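Local coordinates for cyclase (Streptomyces sp. R1128, PDB 3TFZ), which is an aromatase/cyclase of the R1128 pathway, probably folding a polyketide chain into a ring and dehydrating it to an aromatic product, at residues 21-26 with 151-156; 29-34 with 38-43; 86-91 with 135-140. All coordinates share one frame; numbering follows the deposited sequence.

Contact 1 (21-26 with 151-156); sequences WEVLAD and NAVLGE
Beside the contact of Val23 with Val153, the one aromatic ring of the two segments, the Trp21 indole, is turned to another side of helix 21-25, where the CB of Ala25 lies 3.7 Å above one face of that indole, nearer its edge than its middle; Leu71, Pro73 and Ile78 also touch this ring. What meets Val23 from Glu156 is the aliphatic part of the glutamate: Glu156 CG sits 3.8 Å from Val23 CG1 and 4.0 Å from Val23 CG2, so the methylene rests against both branches of the valine. The glutamate chain then bends (chi2 61°), and its two oxygens form salt bridges to Arg159 and Arg160 of the same long helix. Val153 is the second centre of the contact. Its CG1 meets Val23 CG1 at 3.9 Å, the two valines lying alongside and pointing opposite ways, and also Leu24 CD2 at 3.9 Å, the leucine reaching across it roughly perpendicular. The branches meet between helix axes 9.9 Å apart and inclined at 130°, with Phe34 also packing on Val153. The contact joins the short helix 17-25 to the long C-terminal helix of the helix-grip fold. No hydrogen bond crosses it: cohesion comes from buried methyl and methylene groups and depends on their fit, while the charge of Glu156 is probably offset by Arg159 and Arg160 of its own helix.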
ATOM      1  N   TRP A  21      11.522   6.267  11.482  1.00 17.09           N
ATOM      2  CA  TRP A  21      12.865   6.011  11.056  1.00 17.01           C
ATOM      3  C   TRP A  21      13.600   5.242  12.186  1.00 18.22           C
ATOM      4  O   TRP A  21      14.193   4.191  11.916  1.00 17.12           O
ATOM      5  CB  TRP A  21      13.609   7.331  10.729  1.00 19.20           C
ATOM      6  CG  TRP A  21      15.069   6.988  10.405  1.00 20.30           C
ATOM      7  CD1 TRP A  21      16.189   7.233  11.171  1.00 21.15           C
ATOM      8  CD2 TRP A  21      15.506   6.247   9.259  1.00 21.04           C
ATOM      9  NE1 TRP A  21      17.306   6.694  10.539  1.00 21.41           N
ATOM     10  CE2 TRP A  21      16.896   6.037   9.396  1.00 20.75           C
ATOM     11  CE3 TRP A  21      14.833   5.734   8.108  1.00 22.60           C
ATOM     12  CZ2 TRP A  21      17.648   5.342   8.418  1.00 16.62           C
ATOM     13  CZ3 TRP A  21      15.540   5.088   7.182  1.00 18.03           C
ATOM     14  CH2 TRP A  21      16.960   4.930   7.309  1.00 19.94           C
ATOM     15  N   GLU A  22      13.575   5.784  13.428  1.00 18.19           N
ATOM     16  CA  GLU A  22      14.221   5.159  14.543  1.00 20.10           C
ATOM     17  C   GLU A  22      13.862   3.686  14.743  1.00 19.15           C
ATOM     18  O   GLU A  22      14.735   2.930  15.093  1.00 19.54           O
ATOM     19  CB  GLU A  22      14.009   5.929  15.842  1.00 21.89           C
ATOM     20  CG  GLU A  22      14.728   7.309  15.855  1.00 31.75           C
ATOM     21  CD  GLU A  22      14.408   8.082  17.100  1.00 44.29           C
ATOM     22  OE1 GLU A  22      13.973   7.396  18.082  1.00 47.86           O
ATOM     23  OE2 GLU A  22      14.588   9.356  17.107  1.00 49.43           O
ATOM     24  N   VAL A  23      12.584   3.309  14.576  1.00 17.48           N
ATOM     25  CA  VAL A  23      12.143   1.948  14.697  1.00 18.05           C
ATOM     26  C   VAL A  23      12.720   1.093  13.478  1.00 19.62           C
ATOM     27  O   VAL A  23      13.241  -0.029  13.667  1.00 20.14           O
ATOM     28  CB  VAL A  23      10.594   1.923  14.758  1.00 17.16           C
ATOM     29  CG1 VAL A  23       9.961   0.537  14.569  1.00 14.35           C
ATOM     30  CG2 VAL A  23      10.066   2.619  16.061  1.00 17.54           C
ATOM     31  N   LEU A  24      12.642   1.622  12.253  1.00 17.68           N
ATOM     32  CA  LEU A  24      13.180   0.928  11.137  1.00 17.06           C
ATOM     33  C   LEU A  24      14.669   0.694  11.263  1.00 16.37           C
ATOM     34  O   LEU A  24      15.067  -0.424  10.979  1.00 14.98           O
ATOM     35  CB  LEU A  24      12.893   1.674   9.765  1.00 18.79           C
ATOM     36  CG  LEU A  24      11.428   1.832   9.320  1.00 18.78           C
ATOM     37  CD1 LEU A  24      11.357   2.735   8.161  1.00 16.49           C
ATOM     38  CD2 LEU A  24      10.865   0.481   9.021  1.00 10.56           C
ATOM     39  N   ALA A  25      15.470   1.754  11.580  1.00 16.66           N
ATOM     40  CA  ALA A  25      16.934   1.691  11.682  1.00 16.97           C
ATOM     41  C   ALA A  25      17.483   0.694  12.738  1.00 18.64           C
ATOM     42  O   ALA A  25      18.659   0.201  12.592  1.00 19.67           O
ATOM     43  CB  ALA A  25      17.617   3.074  11.882  1.00 15.50           C
ATOM     44  N   ASP A  26      16.735   0.440  13.817  1.00 16.43           N
ATOM     45  CA  ASP A  26      17.332  -0.358  14.927  1.00 17.77           C
ATOM     46  C   ASP A  26      17.035  -1.855  14.718  1.00 18.31           C
ATOM     47  O   ASP A  26      16.132  -2.411  15.386  1.00 16.85           O
ATOM     48  CB  ASP A  26      16.746   0.220  16.229  1.00 19.78           C
ATOM     49  CG  ASP A  26      17.266  -0.462  17.538  1.00 24.80           C
ATOM     50  OD1 ASP A  26      18.319  -1.150  17.516  1.00 29.04           O
ATOM     51  OD2 ASP A  26      16.537  -0.317  18.590  1.00 32.38           O
ATOM     52  N   ASN A 151       2.541  -3.667   9.752  1.00 15.89           N
ATOM     53  CA  ASN A 151       1.773  -3.592  11.015  1.00 17.42           C
ATOM     54  C   ASN A 151       2.665  -3.661  12.331  1.00 16.94           C
ATOM     55  O   ASN A 151       2.385  -2.994  13.331  1.00 17.93           O
ATOM     56  CB  ASN A 151       0.643  -4.650  11.052  1.00 16.81           C
ATOM     57  CG  ASN A 151      -0.491  -4.356  10.017  1.00 23.99           C
ATOM     58  OD1 ASN A 151      -0.846  -3.191   9.671  1.00 22.14           O
ATOM     59  ND2 ASN A 151      -1.124  -5.437   9.579  1.00 30.46           N
ATOM     60  N   ALA A 152       3.722  -4.456  12.310  1.00 17.53           N
ATOM     61  CA  ALA A 152       4.719  -4.554  13.402  1.00 16.83           C
ATOM     62  C   ALA A 152       5.301  -3.160  13.596  1.00 17.46           C
ATOM     63  O   ALA A 152       5.345  -2.653  14.726  1.00 19.98           O
ATOM     64  CB  ALA A 152       5.799  -5.503  13.025  1.00 15.35           C
ATOM     65  N   VAL A 153       5.710  -2.518  12.491  1.00 15.99           N
ATOM     66  CA  VAL A 153       6.417  -1.257  12.565  1.00 14.97           C
ATOM     67  C   VAL A 153       5.469  -0.140  13.077  1.00 15.50           C
ATOM     68  O   VAL A 153       5.855   0.683  13.901  1.00 16.00           O
ATOM     69  CB  VAL A 153       7.117  -0.858  11.239  1.00 14.05           C
ATOM     70  CG1 VAL A 153       7.753   0.570  11.390  1.00 12.74           C
ATOM     71  CG2 VAL A 153       8.180  -1.815  10.887  1.00 13.43           C
ATOM     72  N   LEU A 154       4.240  -0.123  12.544  1.00 15.74           N
ATOM     73  CA  LEU A 154       3.210   0.820  12.915  1.00 15.75           C
ATOM     74  C   LEU A 154       2.830   0.696  14.377  1.00 16.63           C
ATOM     75  O   LEU A 154       2.819   1.724  15.058  1.00 17.76           O
ATOM     76  CB  LEU A 154       2.009   0.624  11.980  1.00 16.25           C
ATOM     77  CG  LEU A 154       0.468   0.779  12.124  1.00 21.33           C
ATOM     78  CD1 LEU A 154      -0.276   0.844  13.543  1.00 21.07           C
ATOM     79  CD2 LEU A 154      -0.218   1.575  11.020  1.00 18.91           C
ATOM     80  N   GLY A 155       2.550  -0.557  14.864  1.00 17.61           N
ATOM     81  CA  GLY A 155       2.202  -0.846  16.262  1.00 17.00           C
ATOM     82  C   GLY A 155       3.318  -0.285  17.173  1.00 17.93           C
ATOM     83  O   GLY A 155       3.051   0.385  18.168  1.00 17.94           O
ATOM     84  N   GLU A 156       4.551  -0.537  16.792  1.00 16.69           N
ATOM     85  CA  GLU A 156       5.715  -0.134  17.566  1.00 18.22           C
ATOM     86  C   GLU A 156       5.951   1.371  17.623  1.00 18.02           C
ATOM     87  O   GLU A 156       6.327   1.928  18.677  1.00 19.53           O
ATOM     88  CB  GLU A 156       6.964  -0.838  17.044  1.00 18.30           C
ATOM     89  CG  GLU A 156       8.238  -0.451  17.806  1.00 19.02           C
ATOM     90  CD  GLU A 156       8.248  -0.790  19.290  1.00 20.53           C
ATOM     91  OE1 GLU A 156       7.420  -1.587  19.787  1.00 20.29           O
ATOM     92  OE2 GLU A 156       9.130  -0.253  20.003  1.00 24.45           O
TER

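Contact 2 (29-34 with 38-43); sequences GYADIF and EKVEIL. With K (potassium ion), chain G.
The carbonyl O of Ala31, whose CB rests on the backbone of Glu38 and Lys39, is one of five oxygens that grip a potassium ion. Ala31 O lies 2.5 Å from the potassium ion and Phe34 O 2.7 Å from it; a water 2.9 Å from the potassium ion and the carbonyl oxygens of Pro35 and Thr37 complete the group. That water donates a hydrogen bond to Asp32 O, tying the shell back to helix 30-33. Pro35, four residues after Ala31, has no N-H to offer the Ala31 carbonyl, which is consistent with that oxygen turning to the cation instead. The rest of the contact is apolar. Val40 CG2 lies 3.7 Å from Ala31 N and 3.8 Å from Tyr30 CB; with CG1 anti to the valine's own N (chi1 179°), CG2 is the branch that reaches the helix. Within the helical turn Phe34 CE1 lies 3.3 Å above the plane of the Tyr30 ring, near its rim, and Tyr30 CA lies in plane at the edge of the Phe34 ring. Glu38 and Lys39 form a classic beta bulge opposite His55, and Val40 packs on Val52 and Leu54 of the adjoining strand 49-58. Helix 30-33 thus lies beside strand 37-46, one of the two edge strands of the sheet within this chain, while Phe34 turns to Asp149, Ala152 and Val153 of helix 131-164.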
ATOM      1  N   GLY A  29      16.360  -4.307  17.588  1.00 25.48           N
ATOM      2  CA  GLY A  29      14.987  -4.443  18.061  1.00 22.40           C
ATOM      3  C   GLY A  29      14.061  -5.357  17.240  1.00 20.72           C
ATOM      4  O   GLY A  29      13.015  -5.525  17.631  1.00 19.51           O
ATOM      5  N   TYR A  30      14.428  -5.852  16.067  1.00 21.48           N
ATOM      6  CA  TYR A  30      13.476  -6.572  15.159  1.00 22.58           C
ATOM      7  C   TYR A  30      12.882  -7.895  15.727  1.00 23.87           C
ATOM      8  O   TYR A  30      11.764  -8.209  15.389  1.00 22.77           O
ATOM      9  CB  TYR A  30      14.091  -6.864  13.782  1.00 21.54           C
ATOM     10  CG  TYR A  30      14.056  -5.669  12.759  1.00 24.60           C
ATOM     11  CD1 TYR A  30      14.176  -5.896  11.352  1.00 17.59           C
ATOM     12  CD2 TYR A  30      13.962  -4.315  13.201  1.00 18.79           C
ATOM     13  CE1 TYR A  30      14.200  -4.776  10.449  1.00 16.89           C
ATOM     14  CE2 TYR A  30      14.009  -3.227  12.279  1.00 15.53           C
ATOM     15  CZ  TYR A  30      14.127  -3.470  10.921  1.00 14.95           C
ATOM     16  OH  TYR A  30      14.119  -2.415  10.000  1.00 16.07           O
ATOM     17  N   ALA A  31      13.640  -8.653  16.560  1.00 23.62           N
ATOM     18  CA  ALA A  31      13.151  -9.896  17.109  1.00 24.49           C
ATOM     19  C   ALA A  31      12.061  -9.610  18.179  1.00 25.02           C
ATOM     20  O   ALA A  31      11.081 -10.321  18.324  1.00 24.63           O
ATOM     21  CB  ALA A  31      14.333 -10.715  17.715  1.00 25.11           C
ATOM     22  N   ASP A  32      12.225  -8.554  18.936  1.00 27.14           N
ATOM     23  CA  ASP A  32      11.135  -8.048  19.823  1.00 28.62           C
ATOM     24  C   ASP A  32       9.888  -7.507  19.131  1.00 27.41           C
ATOM     25  O   ASP A  32       8.804  -7.826  19.559  1.00 29.43           O
ATOM     26  CB  ASP A  32      11.682  -6.995  20.786  1.00 28.14           C
ATOM     27  CG  ASP A  32      12.747  -7.557  21.666  1.00 33.61           C
ATOM     28  OD1 ASP A  32      13.735  -6.808  21.925  1.00 40.02           O
ATOM     29  OD2 ASP A  32      12.609  -8.761  22.057  1.00 31.22           O
ATOM     30  N   ILE A  33      10.067  -6.753  18.059  1.00 24.66           N
ATOM     31  CA  ILE A  33       9.043  -5.926  17.379  1.00 24.26           C
ATOM     32  C   ILE A  33       8.328  -6.724  16.235  1.00 24.29           C
ATOM     33  O   ILE A  33       7.144  -6.456  15.907  1.00 24.66           O
ATOM     34  CB  ILE A  33       9.839  -4.590  16.967  1.00 24.02           C
ATOM     35  CG1 ILE A  33      10.032  -3.718  18.195  1.00 23.89           C
ATOM     36  CG2 ILE A  33       9.547  -3.851  15.547  1.00 23.40           C
ATOM     37  CD1 ILE A  33      11.262  -2.843  18.056  1.00 27.19           C
ATOM     38  N   PHE A  34       8.996  -7.737  15.668  1.00 23.49           N
ATOM     39  CA  PHE A  34       8.409  -8.539  14.543  1.00 22.15           C
ATOM     40  C   PHE A  34       8.096  -9.861  15.059  1.00 23.19           C
ATOM     41  O   PHE A  34       9.010 -10.552  15.449  1.00 26.23           O
ATOM     42  CB  PHE A  34       9.324  -8.682  13.336  1.00 22.38           C
ATOM     43  CG  PHE A  34       9.551  -7.352  12.552  1.00 20.42           C
ATOM     44  CD1 PHE A  34      10.556  -6.529  12.852  1.00 20.65           C
ATOM     45  CD2 PHE A  34       8.730  -6.982  11.560  1.00 24.90           C
ATOM     46  CE1 PHE A  34      10.739  -5.333  12.204  1.00 24.49           C
ATOM     47  CE2 PHE A  34       8.925  -5.747  10.900  1.00 29.22           C
ATOM     48  CZ  PHE A  34       9.933  -4.949  11.204  1.00 18.10           C
ATOM     49  N   GLU A  38      12.450 -14.449  14.979  1.00 32.07           N
ATOM     50  CA  GLU A  38      12.920 -15.104  16.213  1.00 35.36           C
ATOM     51  C   GLU A  38      14.308 -14.630  16.708  1.00 34.06           C
ATOM     52  O   GLU A  38      14.654 -14.736  17.875  1.00 34.61           O
ATOM     53  CB  GLU A  38      12.973 -16.634  16.029  1.00 37.75           C
ATOM     54  CG  GLU A  38      11.624 -17.287  15.684  1.00 45.40           C
ATOM     55  CD  GLU A  38      10.511 -17.002  16.714  1.00 57.36           C
ATOM     56  OE1 GLU A  38      10.542 -17.636  17.813  1.00 63.74           O
ATOM     57  OE2 GLU A  38       9.612 -16.134  16.442  1.00 61.63           O
ATOM     58  N   LYS A  39      15.117 -14.122  15.803  1.00 32.22           N
ATOM     59  CA  LYS A  39      16.524 -13.893  16.100  1.00 32.80           C
ATOM     60  C   LYS A  39      17.077 -13.013  15.018  1.00 29.69           C
ATOM     61  O   LYS A  39      16.777 -13.179  13.836  1.00 28.80           O
ATOM     62  CB  LYS A  39      17.314 -15.212  16.189  1.00 35.16           C
ATOM     63  CG  LYS A  39      18.673 -15.108  16.859  1.00 39.11           C
ATOM     64  CD  LYS A  39      19.530 -16.385  16.743  1.00 44.51           C
ATOM     65  CE  LYS A  39      20.789 -16.251  17.683  1.00 51.68           C
ATOM     66  NZ  LYS A  39      21.839 -17.409  17.642  1.00 57.54           N
ATOM     67  N   VAL A  40      17.856 -12.050  15.445  1.00 29.16           N
ATOM     68  CA  VAL A  40      18.570 -11.165  14.575  1.00 29.75           C
ATOM     69  C   VAL A  40      20.044 -11.234  14.990  1.00 32.58           C
ATOM     70  O   VAL A  40      20.359 -11.258  16.203  1.00 34.49           O
ATOM     71  CB  VAL A  40      18.171  -9.676  14.796  1.00 29.11           C
ATOM     72  CG1 VAL A  40      18.962  -8.758  13.875  1.00 26.61           C
ATOM     73  CG2 VAL A  40      16.719  -9.457  14.578  1.00 31.62           C
ATOM     74  N   GLU A  41      20.938 -11.120  14.013  1.00 30.95           N
ATOM     75  CA  GLU A  41      22.321 -11.060  14.305  1.00 32.19           C
ATOM     76  C   GLU A  41      23.094 -10.164  13.347  1.00 29.87           C
ATOM     77  O   GLU A  41      22.964 -10.346  12.158  1.00 26.67           O
ATOM     78  CB  GLU A  41      22.778 -12.473  14.157  1.00 35.40           C
ATOM     79  CG  GLU A  41      24.147 -12.775  14.533  1.00 44.92           C
ATOM     80  CD  GLU A  41      24.385 -14.233  14.183  1.00 58.78           C
ATOM     81  OE1 GLU A  41      25.631 -14.609  14.118  1.00 57.59           O
ATOM     82  OE2 GLU A  41      23.271 -14.930  13.949  1.00 58.32           O
ATOM     83  N   ILE A  42      23.968  -9.280  13.873  1.00 30.36           N
ATOM     84  CA  ILE A  42      24.641  -8.300  13.057  1.00 29.33           C
ATOM     85  C   ILE A  42      25.920  -8.870  12.674  1.00 32.02           C
ATOM     86  O   ILE A  42      26.755  -9.186  13.513  1.00 35.99           O
ATOM     87  CB  ILE A  42      24.795  -6.915  13.738  1.00 30.23           C
ATOM     88  CG1 ILE A  42      23.387  -6.279  13.978  1.00 30.17           C
ATOM     89  CG2 ILE A  42      25.534  -5.961  12.856  1.00 29.21           C
ATOM     90  CD1 ILE A  42      23.415  -4.867  14.683  1.00 35.03           C
ATOM     91  N   LEU A  43      26.134  -9.017  11.379  1.00 32.14           N
ATOM     92  CA  LEU A  43      27.409  -9.605  10.936  1.00 34.12           C
ATOM     93  C   LEU A  43      28.431  -8.528  10.597  1.00 35.13           C
ATOM     94  O   LEU A  43      29.654  -8.733  10.718  1.00 38.44           O
ATOM     95  CB  LEU A  43      27.168 -10.551   9.739  1.00 34.82           C
ATOM     96  CG  LEU A  43      26.807 -12.071   9.654  1.00 36.35           C
ATOM     97  CD1 LEU A  43      26.384 -12.822  10.939  1.00 30.55           C
ATOM     98  CD2 LEU A  43      25.850 -12.296   8.508  1.00 26.89           C
TER
HETATM   99  K     K G 170       9.478 -12.040  17.649  1.00 37.20           K
HETATM  100  O   HOH W   1       7.675 -10.079  18.812  1.00 24.33           O

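Contact 3 (86-91 with 135-140); sequences APIVGH and REMLEA
Ile88 and Val89 meet Leu138 where a type I beta turn, Ala86 to Val89, leads into strand 89-100, packed against the long helix of the helix-grip fold. No hydrogen bond crosses the contact; on the turn side Val89 N donates to Ala86 O at 2.9 Å to close the turn, Pro87 O accepts from the side chain of Arg117, and Gly90 and His91 form a classic beta bulge opposite Val115. Across the contact everything is apolar. With chi1 at 64°, Ile88 CG1 is tucked between N and C, from where CD1 extends to the helix and reaches Leu138 CG at 3.7 Å. Val89 approaches Leu138 nearly perpendicular to it, Val89 CG2 lying 3.8 Å from Leu138 CD2. Leu138 also packs on Phe114 and Thr116 of strand 105-116, and a bound 3-cyclohexyl-1-propylsulfonic acid lies about 5 Å from its side chain. An alanine in place of Leu138 would lack CG and both methyls, which would probably open a gap beside Ile88 CD1 and leave the Val89 methyl without its mate on the helix. One turn-side methyl also serves Met137: Ile88 CD1 lies 3.9 Å from Met137 CG.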
ATOM      1  N   ALA A  86      16.062 -18.063   1.376  1.00 27.69           N
ATOM      2  CA  ALA A  86      15.442 -19.350   1.707  1.00 27.51           C
ATOM      3  C   ALA A  86      15.490 -20.207   0.447  1.00 25.98           C
ATOM      4  O   ALA A  86      15.578 -19.649  -0.653  1.00 24.47           O
ATOM      5  CB  ALA A  86      13.950 -19.107   2.114  1.00 24.26           C
ATOM      6  N   PRO A  87      15.424 -21.552   0.589  1.00 26.87           N
ATOM      7  CA  PRO A  87      15.591 -22.470  -0.624  1.00 26.72           C
ATOM      8  C   PRO A  87      14.748 -22.173  -1.896  1.00 24.57           C
ATOM      9  O   PRO A  87      15.248 -22.362  -2.974  1.00 26.87           O
ATOM     10  CB  PRO A  87      15.316 -23.892  -0.099  1.00 27.05           C
ATOM     11  CG  PRO A  87      15.632 -23.753   1.425  1.00 30.62           C
ATOM     12  CD  PRO A  87      15.281 -22.296   1.850  1.00 28.25           C
ATOM     13  N   ILE A  88      13.526 -21.714  -1.780  1.00 23.02           N
ATOM     14  CA  ILE A  88      12.680 -21.518  -2.948  1.00 22.46           C
ATOM     15  C   ILE A  88      12.925 -20.122  -3.545  1.00 21.07           C
ATOM     16  O   ILE A  88      12.355 -19.768  -4.578  1.00 20.00           O
ATOM     17  CB  ILE A  88      11.182 -21.737  -2.618  1.00 23.23           C
ATOM     18  CG1 ILE A  88      10.729 -20.663  -1.589  1.00 23.36           C
ATOM     19  CG2 ILE A  88      10.974 -23.248  -2.126  1.00 20.41           C
ATOM     20  CD1 ILE A  88       9.306 -20.008  -1.878  1.00 21.90           C
ATOM     21  N   VAL A  89      13.825 -19.348  -2.918  1.00 20.79           N
ATOM     22  CA  VAL A  89      13.954 -17.916  -3.321  1.00 18.72           C
ATOM     23  C   VAL A  89      15.181 -17.767  -4.111  1.00 18.59           C
ATOM     24  O   VAL A  89      16.242 -18.291  -3.709  1.00 17.55           O
ATOM     25  CB  VAL A  89      13.984 -16.923  -2.079  1.00 18.97           C
ATOM     26  CG1 VAL A  89      14.445 -15.498  -2.480  1.00 15.84           C
ATOM     27  CG2 VAL A  89      12.702 -16.926  -1.398  1.00 15.20           C
ATOM     28  N   GLY A  90      15.061 -17.077  -5.242  1.00 18.69           N
ATOM     29  CA  GLY A  90      16.222 -16.961  -6.137  1.00 18.31           C
ATOM     30  C   GLY A  90      16.696 -15.565  -5.952  1.00 22.29           C
ATOM     31  O   GLY A  90      17.895 -15.326  -5.853  1.00 24.05           O
ATOM     32  N   HIS A  91      15.774 -14.586  -5.805  1.00 22.61           N
ATOM     33  CA  HIS A  91      16.235 -13.206  -5.549  1.00 21.85           C
ATOM     34  C   HIS A  91      15.243 -12.495  -4.702  1.00 20.00           C
ATOM     35  O   HIS A  91      14.066 -12.781  -4.819  1.00 16.97           O
ATOM     36  CB  HIS A  91      16.521 -12.475  -6.875  1.00 24.36           C
ATOM     37  CG  HIS A  91      17.739 -13.037  -7.606  1.00 36.80           C
ATOM     38  ND1 HIS A  91      17.661 -14.045  -8.565  1.00 41.70           N
ATOM     39  CD2 HIS A  91      19.073 -12.741  -7.482  1.00 40.14           C
ATOM     40  CE1 HIS A  91      18.876 -14.297  -9.029  1.00 46.96           C
ATOM     41  NE2 HIS A  91      19.747 -13.526  -8.386  1.00 45.79           N
ATOM     42  N   ARG A 135       6.430 -20.629  -7.141  1.00 20.00           N
ATOM     43  CA  ARG A 135       5.855 -19.303  -7.383  1.00 21.68           C
ATOM     44  C   ARG A 135       4.704 -18.911  -6.554  1.00 22.19           C
ATOM     45  O   ARG A 135       4.568 -17.770  -6.094  1.00 23.32           O
ATOM     46  CB  ARG A 135       5.316 -19.222  -8.810  1.00 23.54           C
ATOM     47  CG  ARG A 135       6.368 -18.815  -9.813  1.00 24.31           C
ATOM     48  CD  ARG A 135       5.720 -18.902 -11.186  1.00 34.53           C
ATOM     49  NE  ARG A 135       6.864 -19.127 -11.976  1.00 39.16           N
ATOM     50  CZ  ARG A 135       7.108 -20.094 -12.829  1.00 34.26           C
ATOM     51  NH1 ARG A 135       6.196 -20.940 -13.275  1.00 35.41           N
ATOM     52  NH2 ARG A 135       8.325 -20.063 -13.325  1.00 32.66           N
ATOM     53  N   GLU A 136       3.822 -19.872  -6.465  1.00 25.53           N
ATOM     54  CA  GLU A 136       2.570 -19.763  -5.784  1.00 27.15           C
ATOM     55  C   GLU A 136       2.864 -19.639  -4.312  1.00 24.99           C
ATOM     56  O   GLU A 136       2.304 -18.788  -3.688  1.00 25.83           O
ATOM     57  CB  GLU A 136       1.752 -21.000  -6.118  1.00 27.95           C
ATOM     58  CG  GLU A 136       0.519 -21.133  -5.346  1.00 37.99           C
ATOM     59  CD  GLU A 136      -0.613 -20.463  -6.087  1.00 47.47           C
ATOM     60  OE1 GLU A 136      -0.446 -20.446  -7.311  1.00 51.83           O
ATOM     61  OE2 GLU A 136      -1.620 -19.985  -5.479  1.00 46.72           O
ATOM     62  N   MET A 137       3.751 -20.475  -3.772  1.00 23.22           N
ATOM     63  CA  MET A 137       4.141 -20.388  -2.385  1.00 21.96           C
ATOM     64  C   MET A 137       4.862 -19.038  -1.995  1.00 20.64           C
ATOM     65  O   MET A 137       4.613 -18.454  -0.943  1.00 17.35           O
ATOM     66  CB  MET A 137       5.071 -21.564  -2.060  1.00 23.27           C
ATOM     67  CG  MET A 137       5.772 -21.350  -0.753  1.00 22.81           C
ATOM     68  SD  MET A 137       6.573 -22.742  -0.021  1.00 24.70           S
ATOM     69  CE  MET A 137       7.311 -21.865   1.408  1.00 25.23           C
ATOM     70  N   LEU A 138       5.784 -18.584  -2.850  1.00 19.69           N
ATOM     71  CA  LEU A 138       6.446 -17.281  -2.669  1.00 19.95           C
ATOM     72  C   LEU A 138       5.518 -16.108  -2.757  1.00 20.26           C
ATOM     73  O   LEU A 138       5.668 -15.236  -1.982  1.00 22.90           O
ATOM     74  CB  LEU A 138       7.566 -17.062  -3.693  1.00 18.59           C
ATOM     75  CG  LEU A 138       8.972 -16.550  -3.272  1.00 20.44           C
ATOM     76  CD1 LEU A 138       9.609 -15.783  -4.321  1.00 16.92           C
ATOM     77  CD2 LEU A 138       9.140 -15.881  -1.975  1.00 14.91           C
ATOM     78  N   GLU A 139       4.571 -16.040  -3.685  1.00 21.71           N
ATOM     79  CA  GLU A 139       3.569 -14.929  -3.564  1.00 21.77           C
ATOM     80  C   GLU A 139       2.868 -14.895  -2.210  1.00 21.43           C
ATOM     81  O   GLU A 139       2.688 -13.784  -1.694  1.00 22.40           O
ATOM     82  CB  GLU A 139       2.404 -14.935  -4.594  1.00 23.00           C
ATOM     83  CG  GLU A 139       2.780 -14.985  -5.979  1.00 28.64           C
ATOM     84  CD  GLU A 139       3.114 -13.685  -6.658  1.00 36.21           C
ATOM     85  OE1 GLU A 139       2.564 -12.562  -6.335  1.00 34.61           O
ATOM     86  OE2 GLU A 139       3.909 -13.835  -7.629  1.00 40.32           O
ATOM     87  N   ALA A 140       2.463 -16.077  -1.677  1.00 19.58           N
ATOM     88  CA  ALA A 140       1.671 -16.154  -0.456  1.00 19.60           C
ATOM     89  C   ALA A 140       2.473 -15.612   0.739  1.00 18.64           C
ATOM     90  O   ALA A 140       1.923 -14.956   1.638  1.00 20.25           O
ATOM     91  CB  ALA A 140       1.165 -17.571  -0.183  1.00 16.54           C
TER

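Helix 131-164 is common to contacts 1 and 3, which hold it at points 25 Å apart, centre to centre, on opposite sides of the chain's centre. Contacts 1 and 2 are neighbours, with centres 12 Å apart: helices 17-25 and 30-33 follow each other in the chain, and Ala152 packs against Ile33 and Phe34. The potassium ion of contact 2 is about 11 Å from the side chain of Glu156 in contact 1. Contacts 2 and 3 share the antiparallel sheet but do not touch, their nearest atoms about 13 Å apart. The cyclohexylpropylsulfonic acid near Leu138, probably a crystallisation additive, may mark a pocket at the contact 3 end of the helix.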